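Local coordinates for protein ribokinase (Arabidopsis thaliana, PDB 6ILS) that phosphorylates D-ribose at O-5 with ATP and a divalent metal ion, making ribose 5-phosphate for nucleotide synthesis and the pentose phosphate pathway, at residues M1-A13 with I132-I145. Numbering follows the deposited sequence.
Sequences MAPPLVVVGSANA and IVRNAGIVLLQREI. With RIB (alpha-D-ribofuranose), chain F.
V6 and L140 sit at the middle of two neighbouring parallel strands, 5-8 and 138-143, which run 4.7 Å apart at their closest. V6 N gives a nearly straight bond to I138 O (2.9 Å), V6 O takes L140 N, and V8 N reaches L140 O, the alternation expected of a parallel pair. At V8 the direct bonding gives way to a water, which donates to V8 O and accepts from Q142 N. On one face L5 CD1 presses against L140 CG at 3.5 Å, a tight fit. On the other, V6 CG2, set beside its own backbone N with CG1 anti to it (chi1 177°), rests on A136 CB, while V8 CG2 meets V133 CG1.

At the C-terminal ends the contact turns polar. E144 can be traced outward from its CB, which lies against S10 CB at 3.4 Å. CG passes S10 OG at 3.9 Å, and from there the chain runs extended (chi2 -168°), bringing CD between S10 OG and O1 of the bound ribose. OE1 accepts a very short bond from S10 OG (2.5 Å) and a second from K41 N; OE2 accepts one from ribose O1 (2.6 Å). S10 OG also bonds to G42 N, which further fixes the hydroxyl that positions the carboxylate. An alanine here, lacking the carboxylate, would probably leave S10 OG, K41 N and the ribose O1 without their common acceptor group.

G9, between the strand and S10, packs against I145 CG2, and Q142 OE1 lies over its CA. These two strands are adjacent inner strands of the large mixed sheet of this PfkB-family kinase: strand 56-63 flanks 5-8, strand 164-170 flanks 138-143, and helix 41-51 packs on V7, L140 and Q142.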
loop_
_atom_site.group_PDB
_atom_site.type_symbol
_atom_site.label_atom_id
_atom_site.label_comp_id
_atom_site.label_asym_id
_atom_site.label_seq_id
_atom_site.Cartn_x
_atom_site.Cartn_y
_atom_site.Cartn_z
ATOM N N MET B 1 19.619 -21.968 -23.877
ATOM C CA MET B 1 18.309 -21.389 -23.592
ATOM C C MET B 1 17.469 -21.212 -24.860
ATOM O O MET B 1 17.904 -20.589 -25.836
ATOM C CB MET B 1 18.454 -20.034 -22.875
ATOM C CG MET B 1 17.155 -19.518 -22.259
ATOM S SD MET B 1 17.119 -17.753 -21.843
ATOM C CE MET B 1 18.590 -17.604 -20.829
ATOM N N ALA B 2 16.264 -21.770 -24.833
ATOM C CA ALA B 2 15.284 -21.557 -25.892
ATOM C C ALA B 2 14.970 -20.066 -26.017
ATOM O O ALA B 2 15.130 -19.309 -25.046
ATOM C CB ALA B 2 14.023 -22.352 -25.607
ATOM N N PRO B 3 14.552 -19.622 -27.211
ATOM C CA PRO B 3 14.189 -18.207 -27.314
ATOM C C PRO B 3 13.074 -17.878 -26.327
ATOM O O PRO B 3 12.010 -18.487 -26.357
ATOM C CB PRO B 3 13.741 -18.050 -28.778
ATOM C CG PRO B 3 13.548 -19.453 -29.288
ATOM C CD PRO B 3 14.504 -20.301 -28.519
ATOM N N PRO B 4 13.346 -16.931 -25.429
ATOM C CA PRO B 4 12.514 -16.763 -24.240
ATOM C C PRO B 4 11.186 -16.090 -24.484
ATOM O O PRO B 4 11.008 -15.343 -25.460
ATOM C CB PRO B 4 13.382 -15.875 -23.340
ATOM C CG PRO B 4 14.192 -15.072 -24.309
ATOM C CD PRO B 4 14.513 -16.033 -25.421
ATOM N N LEU B 5 10.254 -16.359 -23.570
ATOM C CA LEU B 5 9.066 -15.525 -23.441
ATOM C C LEU B 5 9.495 -14.193 -22.865
ATOM O O LEU B 5 10.071 -14.127 -21.768
ATOM C CB LEU B 5 8.008 -16.178 -22.539
ATOM C CG LEU B 5 6.916 -15.249 -21.984
ATOM C CD1 LEU B 5 6.016 -14.752 -23.103
ATOM C CD2 LEU B 5 6.086 -15.965 -20.913
ATOM N N VAL B 6 9.228 -13.120 -23.599
ATOM C CA VAL B 6 9.542 -11.792 -23.084
ATOM C C VAL B 6 8.287 -10.968 -22.868
ATOM O O VAL B 6 7.525 -10.695 -23.793
ATOM C CB VAL B 6 10.498 -11.038 -24.013
ATOM C CG1 VAL B 6 10.747 -9.630 -23.464
ATOM C CG2 VAL B 6 11.780 -11.811 -24.141
ATOM N N VAL B 7 8.060 -10.609 -21.608
ATOM C CA VAL B 7 6.904 -9.835 -21.205
ATOM C C VAL B 7 7.343 -8.409 -20.944
ATOM O O VAL B 7 8.188 -8.158 -20.077
ATOM C CB VAL B 7 6.239 -10.414 -19.918
ATOM C CG1 VAL B 7 4.989 -9.624 -19.558
ATOM C CG2 VAL B 7 5.924 -11.917 -20.102
ATOM N N VAL B 8 6.786 -7.478 -21.705
ATOM C CA VAL B 8 7.032 -6.078 -21.462
ATOM C C VAL B 8 5.752 -5.489 -20.930
ATOM O O VAL B 8 4.710 -5.531 -21.587
ATOM C CB VAL B 8 7.486 -5.335 -22.740
ATOM C CG1 VAL B 8 7.837 -3.875 -22.391
ATOM C CG2 VAL B 8 8.687 -6.053 -23.363
ATOM N N GLY B 9 5.786 -4.956 -19.716
ATOM C CA GLY B 9 4.557 -4.428 -19.191
ATOM C C GLY B 9 4.647 -3.983 -17.754
ATOM O O GLY B 9 5.718 -3.590 -17.276
ATOM N N SER B 10 3.513 -4.084 -17.068
ATOM C CA SER B 10 3.312 -3.477 -15.754
ATOM C C SER B 10 3.618 -4.367 -14.555
ATOM O O SER B 10 3.469 -5.582 -14.612
ATOM C CB SER B 10 1.878 -3.032 -15.626
ATOM O OG SER B 10 1.011 -4.147 -15.826
ATOM N N ALA B 11 3.985 -3.722 -13.454
ATOM C CA ALA B 11 4.125 -4.372 -12.161
ATOM C C ALA B 11 3.440 -3.487 -11.127
ATOM O O ALA B 11 3.726 -2.306 -11.057
ATOM C CB ALA B 11 5.599 -4.597 -11.807
ATOM N N ASN B 12 2.503 -4.061 -10.368
ATOM C CA ASN B 12 1.731 -3.354 -9.348
ATOM C C ASN B 12 1.824 -4.036 -8.002
ATOM O O ASN B 12 1.820 -5.261 -7.936
ATOM C CB ASN B 12 0.232 -3.298 -9.705
ATOM C CG ASN B 12 -0.066 -2.424 -10.890
ATOM O OD1 ASN B 12 0.619 -1.433 -11.140
ATOM N ND2 ASN B 12 -1.131 -2.767 -11.615
ATOM N N ALA B 13 1.862 -3.255 -6.928
ATOM C CA ALA B 13 1.501 -3.815 -5.633
ATOM C C ALA B 13 -0.016 -3.699 -5.536
ATOM O O ALA B 13 -0.568 -2.622 -5.707
ATOM C CB ALA B 13 2.189 -3.074 -4.491
ATOM N N ILE B 132 16.506 -7.500 -25.951
ATOM C CA ILE B 132 15.889 -8.688 -25.386
ATOM C C ILE B 132 14.647 -9.061 -26.185
ATOM O O ILE B 132 14.402 -10.247 -26.399
ATOM C CB ILE B 132 15.540 -8.520 -23.875
ATOM C CG1 ILE B 132 15.030 -9.843 -23.290
ATOM C CG2 ILE B 132 14.562 -7.386 -23.641
ATOM C CD1 ILE B 132 15.937 -11.027 -23.552
ATOM N N VAL B 133 13.895 -8.068 -26.664
ATOM C CA VAL B 133 12.701 -8.366 -27.445
ATOM C C VAL B 133 13.107 -8.896 -28.814
ATOM O O VAL B 133 12.434 -9.757 -29.379
ATOM C CB VAL B 133 11.752 -7.138 -27.581
ATOM C CG1 VAL B 133 11.476 -6.529 -26.208
ATOM C CG2 VAL B 133 12.295 -6.088 -28.524
ATOM N N ARG B 134 14.242 -8.427 -29.322
ATOM C CA ARG B 134 14.746 -8.929 -30.591
ATOM C C ARG B 134 15.240 -10.374 -30.491
ATOM O O ARG B 134 15.347 -11.070 -31.502
ATOM C CB ARG B 134 15.861 -8.012 -31.114
ATOM C CG ARG B 134 15.327 -6.672 -31.594
ATOM C CD ARG B 134 16.387 -5.874 -32.312
ATOM N NE ARG B 134 15.891 -4.565 -32.723
ATOM C CZ ARG B 134 16.229 -3.417 -32.142
ATOM N NH1 ARG B 134 15.727 -2.276 -32.597
ATOM N NH2 ARG B 134 17.081 -3.407 -31.120
ATOM N N ASN B 135 15.540 -10.830 -29.280
ATOM C CA ASN B 135 15.949 -12.223 -29.081
ATOM C C ASN B 135 14.815 -13.128 -28.601
ATOM O O ASN B 135 15.037 -14.305 -28.332
ATOM C CB ASN B 135 17.106 -12.315 -28.080
ATOM C CG ASN B 135 18.396 -11.739 -28.623
ATOM O OD1 ASN B 135 18.536 -11.521 -29.826
ATOM N ND2 ASN B 135 19.357 -11.503 -27.735
ATOM N N ALA B 136 13.607 -12.587 -28.488
ATOM C CA ALA B 136 12.507 -13.353 -27.899
ATOM C C ALA B 136 12.031 -14.490 -28.809
ATOM O O ALA B 136 12.216 -14.444 -30.027
ATOM C CB ALA B 136 11.345 -12.432 -27.578
ATOM N N GLY B 137 11.423 -15.510 -28.210
ATOM C CA GLY B 137 10.645 -16.490 -28.953
ATOM C C GLY B 137 9.208 -16.033 -29.118
ATOM O O GLY B 137 8.525 -16.426 -30.062
ATOM N N ILE B 138 8.745 -15.190 -28.197
ATOM C CA ILE B 138 7.376 -14.685 -28.222
ATOM C C ILE B 138 7.301 -13.518 -27.252
ATOM O O ILE B 138 7.964 -13.527 -26.223
ATOM C CB ILE B 138 6.341 -15.798 -27.863
ATOM C CG1 ILE B 138 4.920 -15.304 -28.083
ATOM C CG2 ILE B 138 6.516 -16.300 -26.415
ATOM C CD1 ILE B 138 3.919 -16.432 -28.321
ATOM N N VAL B 139 6.543 -12.488 -27.596
ATOM C CA VAL B 139 6.487 -11.288 -26.768
ATOM C C VAL B 139 5.056 -11.004 -26.327
ATOM O O VAL B 139 4.135 -11.105 -27.139
ATOM C CB VAL B 139 7.069 -10.050 -27.534
ATOM C CG1 VAL B 139 6.838 -8.764 -26.756
ATOM C CG2 VAL B 139 8.541 -10.256 -27.806
ATOM N N LEU B 140 4.868 -10.675 -25.039
ATOM C CA LEU B 140 3.548 -10.380 -24.477
ATOM C C LEU B 140 3.488 -8.961 -23.958
ATOM O O LEU B 140 4.365 -8.562 -23.194
ATOM C CB LEU B 140 3.204 -11.318 -23.295
ATOM C CG LEU B 140 3.178 -12.820 -23.460
ATOM C CD1 LEU B 140 2.379 -13.473 -22.292
ATOM C CD2 LEU B 140 2.641 -13.216 -24.821
ATOM N N LEU B 141 2.455 -8.229 -24.374
ATOM C CA LEU B 141 2.169 -6.860 -23.953
ATOM C C LEU B 141 0.772 -6.781 -23.348
ATOM O O LEU B 141 -0.081 -7.636 -23.633
ATOM C CB LEU B 141 2.272 -5.912 -25.166
ATOM C CG LEU B 141 3.521 -6.089 -26.026
ATOM C CD1 LEU B 141 3.395 -5.272 -27.328
ATOM C CD2 LEU B 141 4.816 -5.683 -25.243
ATOM N N GLN B 142 0.527 -5.764 -22.521
ATOM C CA GLN B 142 -0.817 -5.442 -22.059
ATOM C C GLN B 142 -1.011 -3.924 -22.166
ATOM O O GLN B 142 -0.196 -3.244 -22.779
ATOM C CB GLN B 142 -1.059 -5.909 -20.616
ATOM C CG GLN B 142 -0.356 -7.217 -20.256
ATOM C CD GLN B 142 1.152 -7.034 -20.057
ATOM O OE1 GLN B 142 1.618 -6.033 -19.478
ATOM N NE2 GLN B 142 1.912 -7.990 -20.543
ATOM N N ARG B 143 -2.066 -3.395 -21.556
ATOM C CA ARG B 143 -2.300 -1.958 -21.663
ATOM C C ARG B 143 -2.230 -1.238 -20.331
ATOM O O ARG B 143 -3.138 -0.496 -19.955
ATOM C CB ARG B 143 -3.625 -1.724 -22.355
ATOM C CG ARG B 143 -3.600 -2.368 -23.724
ATOM C CD ARG B 143 -4.397 -1.604 -24.750
ATOM N NE ARG B 143 -3.959 -0.216 -24.919
ATOM C CZ ARG B 143 -4.795 0.815 -24.862
ATOM N NH1 ARG B 143 -6.080 0.593 -24.611
ATOM N NH2 ARG B 143 -4.359 2.057 -25.036
ATOM N N GLU B 144 -1.110 -1.441 -19.646
ATOM C CA GLU B 144 -0.846 -0.818 -18.342
ATOM C C GLU B 144 0.506 -0.104 -18.343
ATOM O O GLU B 144 1.037 0.244 -17.283
ATOM C CB GLU B 144 -0.903 -1.886 -17.224
ATOM C CG GLU B 144 -2.290 -2.467 -17.007
ATOM C CD GLU B 144 -2.416 -3.300 -15.719
ATOM O OE1 GLU B 144 -1.412 -3.904 -15.263
ATOM O OE2 GLU B 144 -3.531 -3.324 -15.155
ATOM N N ILE B 145 1.066 0.086 -19.536
ATOM C CA ILE B 145 2.227 0.959 -19.757
ATOM C C ILE B 145 1.895 1.827 -20.997
ATOM O O ILE B 145 0.898 1.566 -21.688
ATOM C CB ILE B 145 3.554 0.172 -19.966
ATOM C CG1 ILE B 145 3.548 -0.539 -21.319
ATOM C CG2 ILE B 145 3.808 -0.824 -18.818
ATOM C CD1 ILE B 145 4.825 -1.216 -21.686
HETATM O O5 RIB F . -4.986 -8.936 -14.044
HETATM C C5 RIB F . -4.650 -8.701 -12.702
HETATM C C4 RIB F . -4.018 -7.471 -12.566
HETATM O O4 RIB F . -4.814 -6.335 -13.158
HETATM C C3 RIB F . -4.027 -7.151 -11.009
HETATM O O3 RIB F . -2.811 -7.801 -10.398
HETATM C C2 RIB F . -4.135 -5.905 -10.902
HETATM O O2 RIB F . -2.908 -5.252 -10.384
HETATM C C1 RIB F . -4.536 -5.303 -12.405
HETATM O O1 RIB F . -3.476 -4.592 -12.933
HETATM O O HOH W 1 2.760 -3.894 -22.253
#